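PDB 3HDV: response regulator from Pseudomonas putida, which probably receives a phosphoryl signal on its receiver domain, the part in this structure, and thereby takes part in transcriptional regulation in a two-component pathway. Local coordinates for residues Arg7-Asp15 against Ile32-Ala43; Leu47-Thr58 against Leu70-Arg79. All coordinates share one frame; numbering follows the deposited sequence.

Interaction 1. Residues Arg7-Asp15 against Ile32-Ala43; sequences RPLVLVVDD and IDAVGADGAEEA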
loop_
_atom_site.group_PDB
_atom_site.type_symbol
_atom_site.label_atom_id
_atom_site.label_comp_id
_atom_site.label_asym_id
_atom_site.label_seq_id
_atom_site.Cartn_x
_atom_site.Cartn_y
_atom_site.Cartn_z
ATOM N N ARG B 7 1.694 10.858 20.304
ATOM C CA ARG B 7 2.341 10.323 19.091
ATOM C C ARG B 7 1.337 10.415 17.877
ATOM O O ARG B 7 0.164 10.145 18.038
ATOM C CB ARG B 7 2.840 8.899 19.328
ATOM C CG ARG B 7 3.708 8.361 18.161
ATOM C CD ARG B 7 4.487 7.083 18.523
ATOM N NE ARG B 7 3.611 5.916 18.603
ATOM C CZ ARG B 7 3.515 5.114 19.663
ATOM N NH1 ARG B 7 4.271 5.341 20.743
ATOM N NH2 ARG B 7 2.679 4.072 19.635
ATOM N N PRO B 8 1.801 10.870 16.702
ATOM C CA PRO B 8 0.876 10.997 15.559
ATOM C C PRO B 8 0.251 9.635 15.165
ATOM O O PRO B 8 0.927 8.614 15.218
ATOM C CB PRO B 8 1.779 11.521 14.409
ATOM C CG PRO B 8 2.996 12.092 15.084
ATOM C CD PRO B 8 3.180 11.284 16.350
ATOM N N LEU B 9 -1.041 9.664 14.840
ATOM C CA LEU B 9 -1.749 8.552 14.213
ATOM C C LEU B 9 -2.578 9.035 12.982
ATOM O O LEU B 9 -3.383 9.969 13.106
ATOM C CB LEU B 9 -2.640 7.858 15.248
ATOM C CG LEU B 9 -3.498 6.661 14.836
ATOM C CD1 LEU B 9 -2.526 5.551 14.360
ATOM C CD2 LEU B 9 -4.309 6.226 16.062
ATOM N N VAL B 10 -2.387 8.377 11.815
ATOM C CA VAL B 10 -3.112 8.708 10.557
ATOM C C VAL B 10 -4.165 7.653 10.320
ATOM O O VAL B 10 -3.856 6.500 10.438
ATOM C CB VAL B 10 -2.116 8.812 9.317
ATOM C CG1 VAL B 10 -2.855 9.151 7.986
ATOM C CG2 VAL B 10 -1.064 9.926 9.585
ATOM N N LEU B 11 -5.414 8.044 10.043
ATOM C CA LEU B 11 -6.427 7.066 9.633
ATOM C C LEU B 11 -6.506 7.054 8.092
ATOM O O LEU B 11 -6.810 8.057 7.467
ATOM C CB LEU B 11 -7.791 7.484 10.133
ATOM C CG LEU B 11 -9.016 6.667 9.693
ATOM C CD1 LEU B 11 -8.978 5.245 10.275
ATOM C CD2 LEU B 11 -10.289 7.440 10.176
ATOM N N VAL B 12 -6.303 5.905 7.494
ATOM C CA VAL B 12 -6.403 5.796 6.027
ATOM C C VAL B 12 -7.729 5.130 5.669
ATOM O O VAL B 12 -7.962 3.986 6.034
ATOM C CB VAL B 12 -5.263 4.923 5.476
ATOM C CG1 VAL B 12 -5.446 4.705 3.930
ATOM C CG2 VAL B 12 -3.877 5.593 5.773
ATOM N N VAL B 13 -8.572 5.818 4.917
ATOM C CA VAL B 13 -9.884 5.273 4.601
ATOM C C VAL B 13 -9.938 4.939 3.100
ATOM O O VAL B 13 -9.772 5.819 2.266
ATOM C CB VAL B 13 -10.990 6.315 4.932
ATOM C CG1 VAL B 13 -12.411 5.800 4.616
ATOM C CG2 VAL B 13 -10.796 6.852 6.367
ATOM N N ASP B 14 -10.211 3.673 2.794
ATOM C CA ASP B 14 -10.351 3.226 1.412
ATOM C C ASP B 14 -11.046 1.883 1.387
ATOM O O ASP B 14 -10.738 0.998 2.206
ATOM C CB ASP B 14 -8.932 3.104 0.814
ATOM C CG ASP B 14 -8.941 2.913 -0.692
ATOM O OD1 ASP B 14 -10.025 2.673 -1.295
ATOM O OD2 ASP B 14 -7.836 3.024 -1.239
ATOM N N ASP B 15 -11.962 1.670 0.437
ATOM C CA ASP B 15 -12.574 0.347 0.366
ATOM C C ASP B 15 -11.690 -0.642 -0.401
ATOM O O ASP B 15 -11.921 -1.837 -0.408
ATOM C CB ASP B 15 -14.040 0.422 -0.112
ATOM C CG ASP B 15 -14.187 0.953 -1.545
ATOM O OD1 ASP B 15 -13.218 1.472 -2.092
ATOM O OD2 ASP B 15 -15.294 0.848 -2.140
ATOM N N ILE B 32 5.604 6.961 10.575
ATOM C CA ILE B 32 4.292 7.487 10.949
ATOM C C ILE B 32 3.292 6.335 11.149
ATOM O O ILE B 32 3.026 5.555 10.212
ATOM C CB ILE B 32 3.733 8.450 9.877
ATOM C CG1 ILE B 32 4.663 9.672 9.675
ATOM C CG2 ILE B 32 2.305 8.877 10.226
ATOM C CD1 ILE B 32 4.511 10.325 8.334
ATOM N N ASP B 33 2.745 6.243 12.360
ATOM C CA ASP B 33 1.738 5.262 12.703
ATOM C C ASP B 33 0.454 5.481 11.882
ATOM O O ASP B 33 0.034 6.616 11.682
ATOM C CB ASP B 33 1.386 5.462 14.150
ATOM C CG ASP B 33 1.130 4.197 14.860
ATOM O OD1 ASP B 33 0.972 3.120 14.189
ATOM O OD2 ASP B 33 1.077 4.301 16.123
ATOM N N ALA B 34 -0.168 4.401 11.429
ATOM C CA ALA B 34 -1.375 4.547 10.606
ATOM C C ALA B 34 -2.312 3.418 10.836
ATOM O O ALA B 34 -1.878 2.332 11.080
ATOM C CB ALA B 34 -1.000 4.642 9.116
ATOM N N VAL B 35 -3.616 3.669 10.721
ATOM C CA VAL B 35 -4.594 2.581 10.845
ATOM C C VAL B 35 -5.557 2.735 9.695
ATOM O O VAL B 35 -5.595 3.796 9.093
ATOM C CB VAL B 35 -5.363 2.625 12.178
ATOM C CG1 VAL B 35 -4.416 2.136 13.326
ATOM C CG2 VAL B 35 -5.913 4.032 12.468
ATOM N N GLY B 36 -6.301 1.685 9.376
ATOM C CA GLY B 36 -7.146 1.702 8.182
ATOM C C GLY B 36 -8.594 1.476 8.492
ATOM O O GLY B 36 -8.906 0.727 9.426
ATOM N N ALA B 37 -9.456 2.118 7.722
ATOM C CA ALA B 37 -10.922 1.921 7.784
ATOM C C ALA B 37 -11.372 1.604 6.363
ATOM O O ALA B 37 -10.851 2.214 5.387
ATOM C CB ALA B 37 -11.600 3.198 8.229
ATOM N N ASP B 38 -12.342 0.693 6.219
ATOM C CA ASP B 38 -12.743 0.235 4.892
ATOM C C ASP B 38 -13.894 0.982 4.276
ATOM O O ASP B 38 -14.441 0.566 3.222
ATOM C CB ASP B 38 -12.977 -1.285 4.894
ATOM C CG ASP B 38 -14.283 -1.710 5.618
ATOM O OD1 ASP B 38 -15.041 -0.848 6.154
ATOM O OD2 ASP B 38 -14.534 -2.959 5.632
ATOM N N GLY B 39 -14.269 2.100 4.875
ATOM C CA GLY B 39 -15.357 2.923 4.338
ATOM C C GLY B 39 -15.804 3.949 5.354
ATOM O O GLY B 39 -15.195 4.041 6.438
ATOM N N ALA B 40 -16.844 4.730 5.029
ATOM C CA ALA B 40 -17.261 5.834 5.885
ATOM C C ALA B 40 -17.705 5.385 7.319
ATOM O O ALA B 40 -17.337 6.012 8.306
ATOM C CB ALA B 40 -18.341 6.664 5.217
ATOM N N GLU B 41 -18.480 4.311 7.413
ATOM C CA GLU B 41 -18.906 3.789 8.744
ATOM C C GLU B 41 -17.734 3.375 9.625
ATOM O O GLU B 41 -17.647 3.820 10.752
ATOM C CB GLU B 41 -19.943 2.643 8.630
ATOM C CG GLU B 41 -20.783 2.414 9.984
ATOM C CD GLU B 41 -21.184 3.754 10.695
ATOM O OE1 GLU B 41 -21.916 4.590 10.068
ATOM O OE2 GLU B 41 -20.734 3.979 11.870
ATOM N N GLU B 42 -16.811 2.561 9.123
ATOM C CA GLU B 42 -15.643 2.220 9.907
ATOM C C GLU B 42 -14.802 3.449 10.215
ATOM O O GLU B 42 -14.224 3.544 11.313
ATOM C CB GLU B 42 -14.797 1.161 9.219
ATOM C CG GLU B 42 -14.468 -0.018 10.062
ATOM C CD GLU B 42 -13.132 -0.653 9.701
ATOM O OE1 GLU B 42 -12.877 -0.837 8.511
ATOM O OE2 GLU B 42 -12.322 -0.936 10.628
ATOM N N ALA B 43 -14.745 4.410 9.286
ATOM C CA ALA B 43 -14.014 5.665 9.553
ATOM C C ALA B 43 -14.614 6.376 10.773
ATOM O O ALA B 43 -13.869 6.845 11.623
ATOM C CB ALA B 43 -14.029 6.647 8.341
HETATM O O HOH W 1 3.379 7.914 14.738
#
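Leu11 divides its two methyl groups between strand 33-37 and the helix after it: CD1 packs on Ala37 CB at 3.9 Å and near Val35 CG2, while CD2 looks to Ala43 at the start of helix 40-49. With CG trans to the backbone N (chi1 174°), the isobutyl group leans over strand 33-37. Val13 works the same side, its CG2 meeting Ala43 CB at 3.8 Å. An alanine in place of Leu11 would probably open a gap between Val35, Ala37 and Ala43 and cost the helix part of its seat on the sheet. On the other side, Val10 CG2 touches Ile32 CG2 at 3.6 Å. Five backbone hydrogen bonds hold the two strands in register, in the alternating pattern of parallel strands; the straightest, from Val12 N to Val35 O, spans 2.7 Å at an angle of 174° at the hydrogen. Before the first of them, water 1 donates to Pro8 O and accepts from Asp33 N. Arg7 NH2 makes a long salt bridge to Asp33 OD2 (3.9 Å), at the edge of the guanidinium; that carboxylate has a closer partner in Arg52. The two strands belong to a beta-alpha-beta unit of the CheY-like fold, joined through helix 17-29: its Leu27 covers Val10, Val12 and Ala34, helix 40-49 covers Leu11 and Val35, and strand 53-58 flanks strand 9-13.

Interaction 2. Residues Leu47-Thr58 against Leu70-Arg79; sequences LHYQKRIGLMIT and LIRTIRASER
The first half of a beta-alpha-beta crossover in the receiver fold is held together here: strand 53-58 carries Met56 and Thr58 up against helix 67-75, whose residues 70-75 run back at 158° to the strand, the two axes 11.7 Å apart at their closest. Met56, a selenomethionine, does most of the strand's reaching. Its chain runs extended to SE and bends only at the last torsion (chi3 75°), which brings Met56 CE tip to tip with Ile74 CD1 at 3.5 Å and with Leu70 CD2 at 3.9 Å. Leu47, on the last turn of helix 40-49, joins the same apolar cluster, its CD1 touching Ile74 CD1 at 3.7 Å as the two side chains cross at about a right angle. Further along the strand, Thr58 CG2 sits against Ile71 CD1. Helix 67-75 is followed by an ST turn in which Ser77 OG accepts from Arg79 N, and Arg79 then folds back against the C-terminal end of helix 40-49. Its aliphatic part crosses Leu47 at a slant, Arg79 CD to Leu47 CB at 3.6 Å, and Leu47 CD2 covers one face of the guanidinium. Lys51 CE comes close to Arg79 NH1, but its ammonium turns away to His48 O. Arg79 NH2 makes a bent, weak bond to Ile53 O. Arg79 NH1 donates to Leu47 O at 2.9 Å, in the carbonyl plane and on a lone pair.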
loop_
_atom_site.group_PDB
_atom_site.type_symbol
_atom_site.label_atom_id
_atom_site.label_comp_id
_atom_site.label_asym_id
_atom_site.label_seq_id
_atom_site.Cartn_x
_atom_site.Cartn_y
_atom_site.Cartn_z
ATOM N N LEU B 47 -12.766 7.200 14.432
ATOM C CA LEU B 47 -12.708 8.577 14.917
ATOM C C LEU B 47 -13.310 8.724 16.327
ATOM O O LEU B 47 -12.752 9.430 17.169
ATOM C CB LEU B 47 -13.392 9.538 13.946
ATOM C CG LEU B 47 -12.672 9.733 12.598
ATOM C CD1 LEU B 47 -13.539 10.564 11.678
ATOM C CD2 LEU B 47 -11.322 10.365 12.788
ATOM N N HIS B 48 -14.430 8.046 16.550
ATOM C CA HIS B 48 -15.130 8.088 17.828
ATOM C C HIS B 48 -14.318 7.426 18.983
ATOM O O HIS B 48 -14.157 8.023 20.052
ATOM C CB HIS B 48 -16.531 7.493 17.667
ATOM C CG HIS B 48 -17.417 7.736 18.847
ATOM N ND1 HIS B 48 -17.360 6.961 19.986
ATOM C CD2 HIS B 48 -18.322 8.711 19.098
ATOM C CE1 HIS B 48 -18.207 7.435 20.880
ATOM N NE2 HIS B 48 -18.813 8.490 20.365
ATOM N N TYR B 49 -13.748 6.242 18.732
ATOM C CA TYR B 49 -13.150 5.423 19.782
ATOM C C TYR B 49 -11.634 5.563 19.899
ATOM O O TYR B 49 -11.032 5.012 20.809
ATOM C CB TYR B 49 -13.525 3.951 19.584
ATOM C CG TYR B 49 -15.003 3.706 19.704
ATOM C CD1 TYR B 49 -15.641 3.651 20.972
ATOM C CD2 TYR B 49 -15.791 3.556 18.578
ATOM C CE1 TYR B 49 -17.014 3.447 21.080
ATOM C CE2 TYR B 49 -17.173 3.323 18.679
ATOM C CZ TYR B 49 -17.774 3.268 19.948
ATOM O OH TYR B 49 -19.150 3.101 20.031
ATOM N N GLN B 50 -11.005 6.258 18.956
ATOM C CA GLN B 50 -9.566 6.441 18.987
ATOM C C GLN B 50 -9.205 7.906 18.743
ATOM O O GLN B 50 -8.959 8.345 17.603
ATOM C CB GLN B 50 -8.882 5.475 18.011
ATOM C CG GLN B 50 -7.375 5.693 17.850
ATOM C CD GLN B 50 -6.600 5.498 19.155
ATOM O OE1 GLN B 50 -6.621 6.367 20.052
ATOM N NE2 GLN B 50 -5.936 4.350 19.280
ATOM N N LYS B 51 -9.117 8.648 19.853
ATOM C CA LYS B 51 -8.905 10.093 19.877
ATOM C C LYS B 51 -7.535 10.510 19.423
ATOM O O LYS B 51 -7.314 11.679 19.125
ATOM C CB LYS B 51 -9.139 10.645 21.317
ATOM C CG LYS B 51 -10.568 10.487 21.845
ATOM C CD LYS B 51 -11.519 11.483 21.173
ATOM C CE LYS B 51 -12.193 10.927 19.904
ATOM N NZ LYS B 51 -13.655 10.611 20.147
ATOM N N ARG B 52 -6.607 9.563 19.418
ATOM C CA ARG B 52 -5.256 9.812 18.955
ATOM C C ARG B 52 -5.146 10.147 17.436
ATOM O O ARG B 52 -4.178 10.803 16.994
ATOM C CB ARG B 52 -4.393 8.614 19.304
ATOM C CG ARG B 52 -2.908 8.891 19.393
ATOM C CD ARG B 52 -2.110 7.600 19.848
ATOM N NE ARG B 52 -0.944 7.468 18.987
ATOM C CZ ARG B 52 -0.553 6.373 18.350
ATOM N NH1 ARG B 52 -1.196 5.206 18.516
ATOM N NH2 ARG B 52 0.527 6.452 17.562
ATOM N N ILE B 53 -6.115 9.710 16.636
ATOM C CA ILE B 53 -6.105 10.053 15.195
ATOM C C ILE B 53 -6.020 11.578 15.015
ATOM O O ILE B 53 -6.908 12.317 15.443
ATOM C CB ILE B 53 -7.321 9.462 14.454
ATOM C CG1 ILE B 53 -7.289 7.921 14.568
ATOM C CG2 ILE B 53 -7.411 10.024 12.986
ATOM C CD1 ILE B 53 -8.628 7.300 14.162
ATOM N N GLY B 54 -4.945 12.070 14.399
ATOM C CA GLY B 54 -4.863 13.524 14.145
ATOM C C GLY B 54 -5.022 13.920 12.691
ATOM O O GLY B 54 -5.064 15.129 12.367
ATOM N N LEU B 55 -5.123 12.916 11.808
ATOM C CA LEU B 55 -5.254 13.200 10.366
ATOM C C LEU B 55 -5.953 12.035 9.686
ATOM O O LEU B 55 -5.709 10.897 10.017
ATOM C CB LEU B 55 -3.852 13.456 9.712
ATOM C CG LEU B 55 -3.641 13.578 8.191
ATOM C CD1 LEU B 55 -4.309 14.819 7.628
ATOM C CD2 LEU B 55 -2.176 13.698 7.900
HETATM N N MSE B 56 -6.803 12.334 8.709
HETATM C CA MSE B 56 -7.402 11.256 7.938
HETATM C C MSE B 56 -7.102 11.465 6.444
HETATM O O MSE B 56 -7.257 12.569 5.927
HETATM C CB MSE B 56 -8.899 11.278 8.150
HETATM C CG MSE B 56 -9.617 10.100 7.575
HETATM SE SE MSE B 56 -11.566 10.338 7.743
HETATM C CE MSE B 56 -11.900 11.667 6.329
ATOM N N ILE B 57 -6.718 10.384 5.789
ATOM C CA ILE B 57 -6.581 10.328 4.336
ATOM C C ILE B 57 -7.731 9.497 3.785
ATOM O O ILE B 57 -7.932 8.378 4.223
ATOM C CB ILE B 57 -5.239 9.687 3.886
ATOM C CG1 ILE B 57 -4.078 10.552 4.417
ATOM C CG2 ILE B 57 -5.198 9.541 2.298
ATOM C CD1 ILE B 57 -2.768 9.869 4.318
ATOM N N THR B 58 -8.474 10.050 2.837
ATOM C CA THR B 58 -9.591 9.337 2.256
ATOM C C THR B 58 -9.701 9.401 0.731
ATOM O O THR B 58 -9.331 10.395 0.105
ATOM C CB THR B 58 -10.955 9.774 2.901
ATOM O OG1 THR B 58 -11.984 8.871 2.480
ATOM C CG2 THR B 58 -11.350 11.174 2.458
ATOM N N LEU B 70 -18.798 11.215 3.746
ATOM C CA LEU B 70 -18.065 11.015 4.994
ATOM C C LEU B 70 -17.526 12.335 5.516
ATOM O O LEU B 70 -17.699 12.675 6.692
ATOM C CB LEU B 70 -16.932 10.004 4.820
ATOM C CG LEU B 70 -15.835 9.956 5.907
ATOM C CD1 LEU B 70 -16.419 9.496 7.281
ATOM C CD2 LEU B 70 -14.687 9.036 5.513
ATOM N N ILE B 71 -16.882 13.106 4.654
ATOM C CA ILE B 71 -16.387 14.413 5.030
ATOM C C ILE B 71 -17.488 15.344 5.565
ATOM O O ILE B 71 -17.302 16.009 6.581
ATOM C CB ILE B 71 -15.581 15.092 3.839
ATOM C CG1 ILE B 71 -14.362 14.215 3.518
ATOM C CG2 ILE B 71 -15.173 16.511 4.205
ATOM C CD1 ILE B 71 -13.611 14.568 2.213
ATOM N N ARG B 72 -18.622 15.382 4.888
ATOM C CA ARG B 72 -19.758 16.174 5.354
ATOM C C ARG B 72 -20.187 15.783 6.765
ATOM O O ARG B 72 -20.401 16.646 7.603
ATOM C CB ARG B 72 -20.957 15.976 4.430
ATOM C CG ARG B 72 -21.070 16.972 3.323
ATOM C CD ARG B 72 -21.886 16.319 2.227
ATOM N NE ARG B 72 -21.963 17.152 1.047
ATOM C CZ ARG B 72 -22.402 16.725 -0.131
ATOM N NH1 ARG B 72 -22.796 15.468 -0.279
ATOM N NH2 ARG B 72 -22.447 17.565 -1.157
ATOM N N THR B 73 -20.300 14.491 7.047
ATOM C CA THR B 73 -20.697 14.120 8.423
ATOM C C THR B 73 -19.626 14.481 9.445
ATOM O O THR B 73 -19.953 14.826 10.609
ATOM C CB THR B 73 -21.062 12.654 8.579
ATOM O OG1 THR B 73 -19.903 11.828 8.409
ATOM C CG2 THR B 73 -22.167 12.275 7.621
ATOM N N ILE B 74 -18.342 14.385 9.048
ATOM C CA ILE B 74 -17.270 14.796 9.957
ATOM C C ILE B 74 -17.384 16.295 10.301
ATOM O O ILE B 74 -17.273 16.677 11.452
ATOM C CB ILE B 74 -15.842 14.423 9.453
ATOM C CG1 ILE B 74 -15.675 12.906 9.428
ATOM C CG2 ILE B 74 -14.769 15.042 10.365
ATOM C CD1 ILE B 74 -14.465 12.415 8.621
ATOM N N ARG B 75 -17.617 17.131 9.298
ATOM C CA ARG B 75 -17.649 18.562 9.505
ATOM C C ARG B 75 -18.869 19.000 10.312
ATOM O O ARG B 75 -18.903 20.118 10.809
ATOM C CB ARG B 75 -17.597 19.334 8.150
ATOM C CG ARG B 75 -16.279 19.184 7.388
ATOM C CD ARG B 75 -15.107 19.734 8.156
ATOM N NE ARG B 75 -13.882 19.659 7.355
ATOM C CZ ARG B 75 -12.743 19.133 7.774
ATOM N NH1 ARG B 75 -12.659 18.643 9.015
ATOM N NH2 ARG B 75 -11.671 19.107 6.957
ATOM N N ALA B 76 -19.876 18.132 10.389
ATOM C CA ALA B 76 -21.075 18.389 11.185
ATOM C C ALA B 76 -20.970 17.774 12.597
ATOM O O ALA B 76 -21.891 17.911 13.371
ATOM C CB ALA B 76 -22.333 17.847 10.443
ATOM N N SER B 77 -19.850 17.116 12.922
ATOM C CA SER B 77 -19.677 16.359 14.170
ATOM C C SER B 77 -18.736 17.075 15.154
ATOM O O SER B 77 -18.234 18.160 14.878
ATOM C CB SER B 77 -19.096 14.982 13.870
ATOM O OG SER B 77 -17.667 15.065 13.791
ATOM N N GLU B 78 -18.478 16.442 16.290
ATOM C CA GLU B 78 -17.515 16.952 17.256
ATOM C C GLU B 78 -16.093 16.961 16.704
ATOM O O GLU B 78 -15.231 17.668 17.216
ATOM C CB GLU B 78 -17.551 16.111 18.549
ATOM C CG GLU B 78 -16.615 16.610 19.677
ATOM C CD GLU B 78 -16.693 15.784 20.999
ATOM O OE1 GLU B 78 -17.452 14.766 21.074
ATOM O OE2 GLU B 78 -15.968 16.164 21.968
ATOM N N ARG B 79 -15.863 16.187 15.649
ATOM C CA ARG B 79 -14.553 16.131 15.015
ATOM C C ARG B 79 -14.509 16.992 13.756
ATOM O O ARG B 79 -13.859 16.636 12.773
ATOM C CB ARG B 79 -14.183 14.685 14.676
ATOM C CG ARG B 79 -13.876 13.822 15.888
ATOM C CD ARG B 79 -12.839 12.760 15.563
ATOM N NE ARG B 79 -11.476 13.262 15.710
ATOM C CZ ARG B 79 -10.458 12.538 16.163
ATOM N NH1 ARG B 79 -10.645 11.273 16.512
ATOM N NH2 ARG B 79 -9.251 13.078 16.264
#

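Interactions 1 and 2 follow one another along the chain, their centres about 10 Å apart, and share helix 40-49, which presents Ala43 to the first and Leu47 to the second. Strands 9-13 and 53-58 are hydrogen-bonded neighbours in the sheet, with a probable bond from Val13 N to Ile57 O at 2.7 Å. At the other end of the sheet, Arg52 NH2, just before strand 53-58, makes a salt bridge with Asp33 OD2, at the start of strand 33-37, at 2.6 Å, tying the two contacts a second time. The C-terminal ends converge on the probable phosphorylation site: Thr58 directly precedes Asp59, the predicted phosphoacceptor, and Asp14 and Asp15 follow strand 9-13, consistent with the acidic pair that binds magnesium in related receivers.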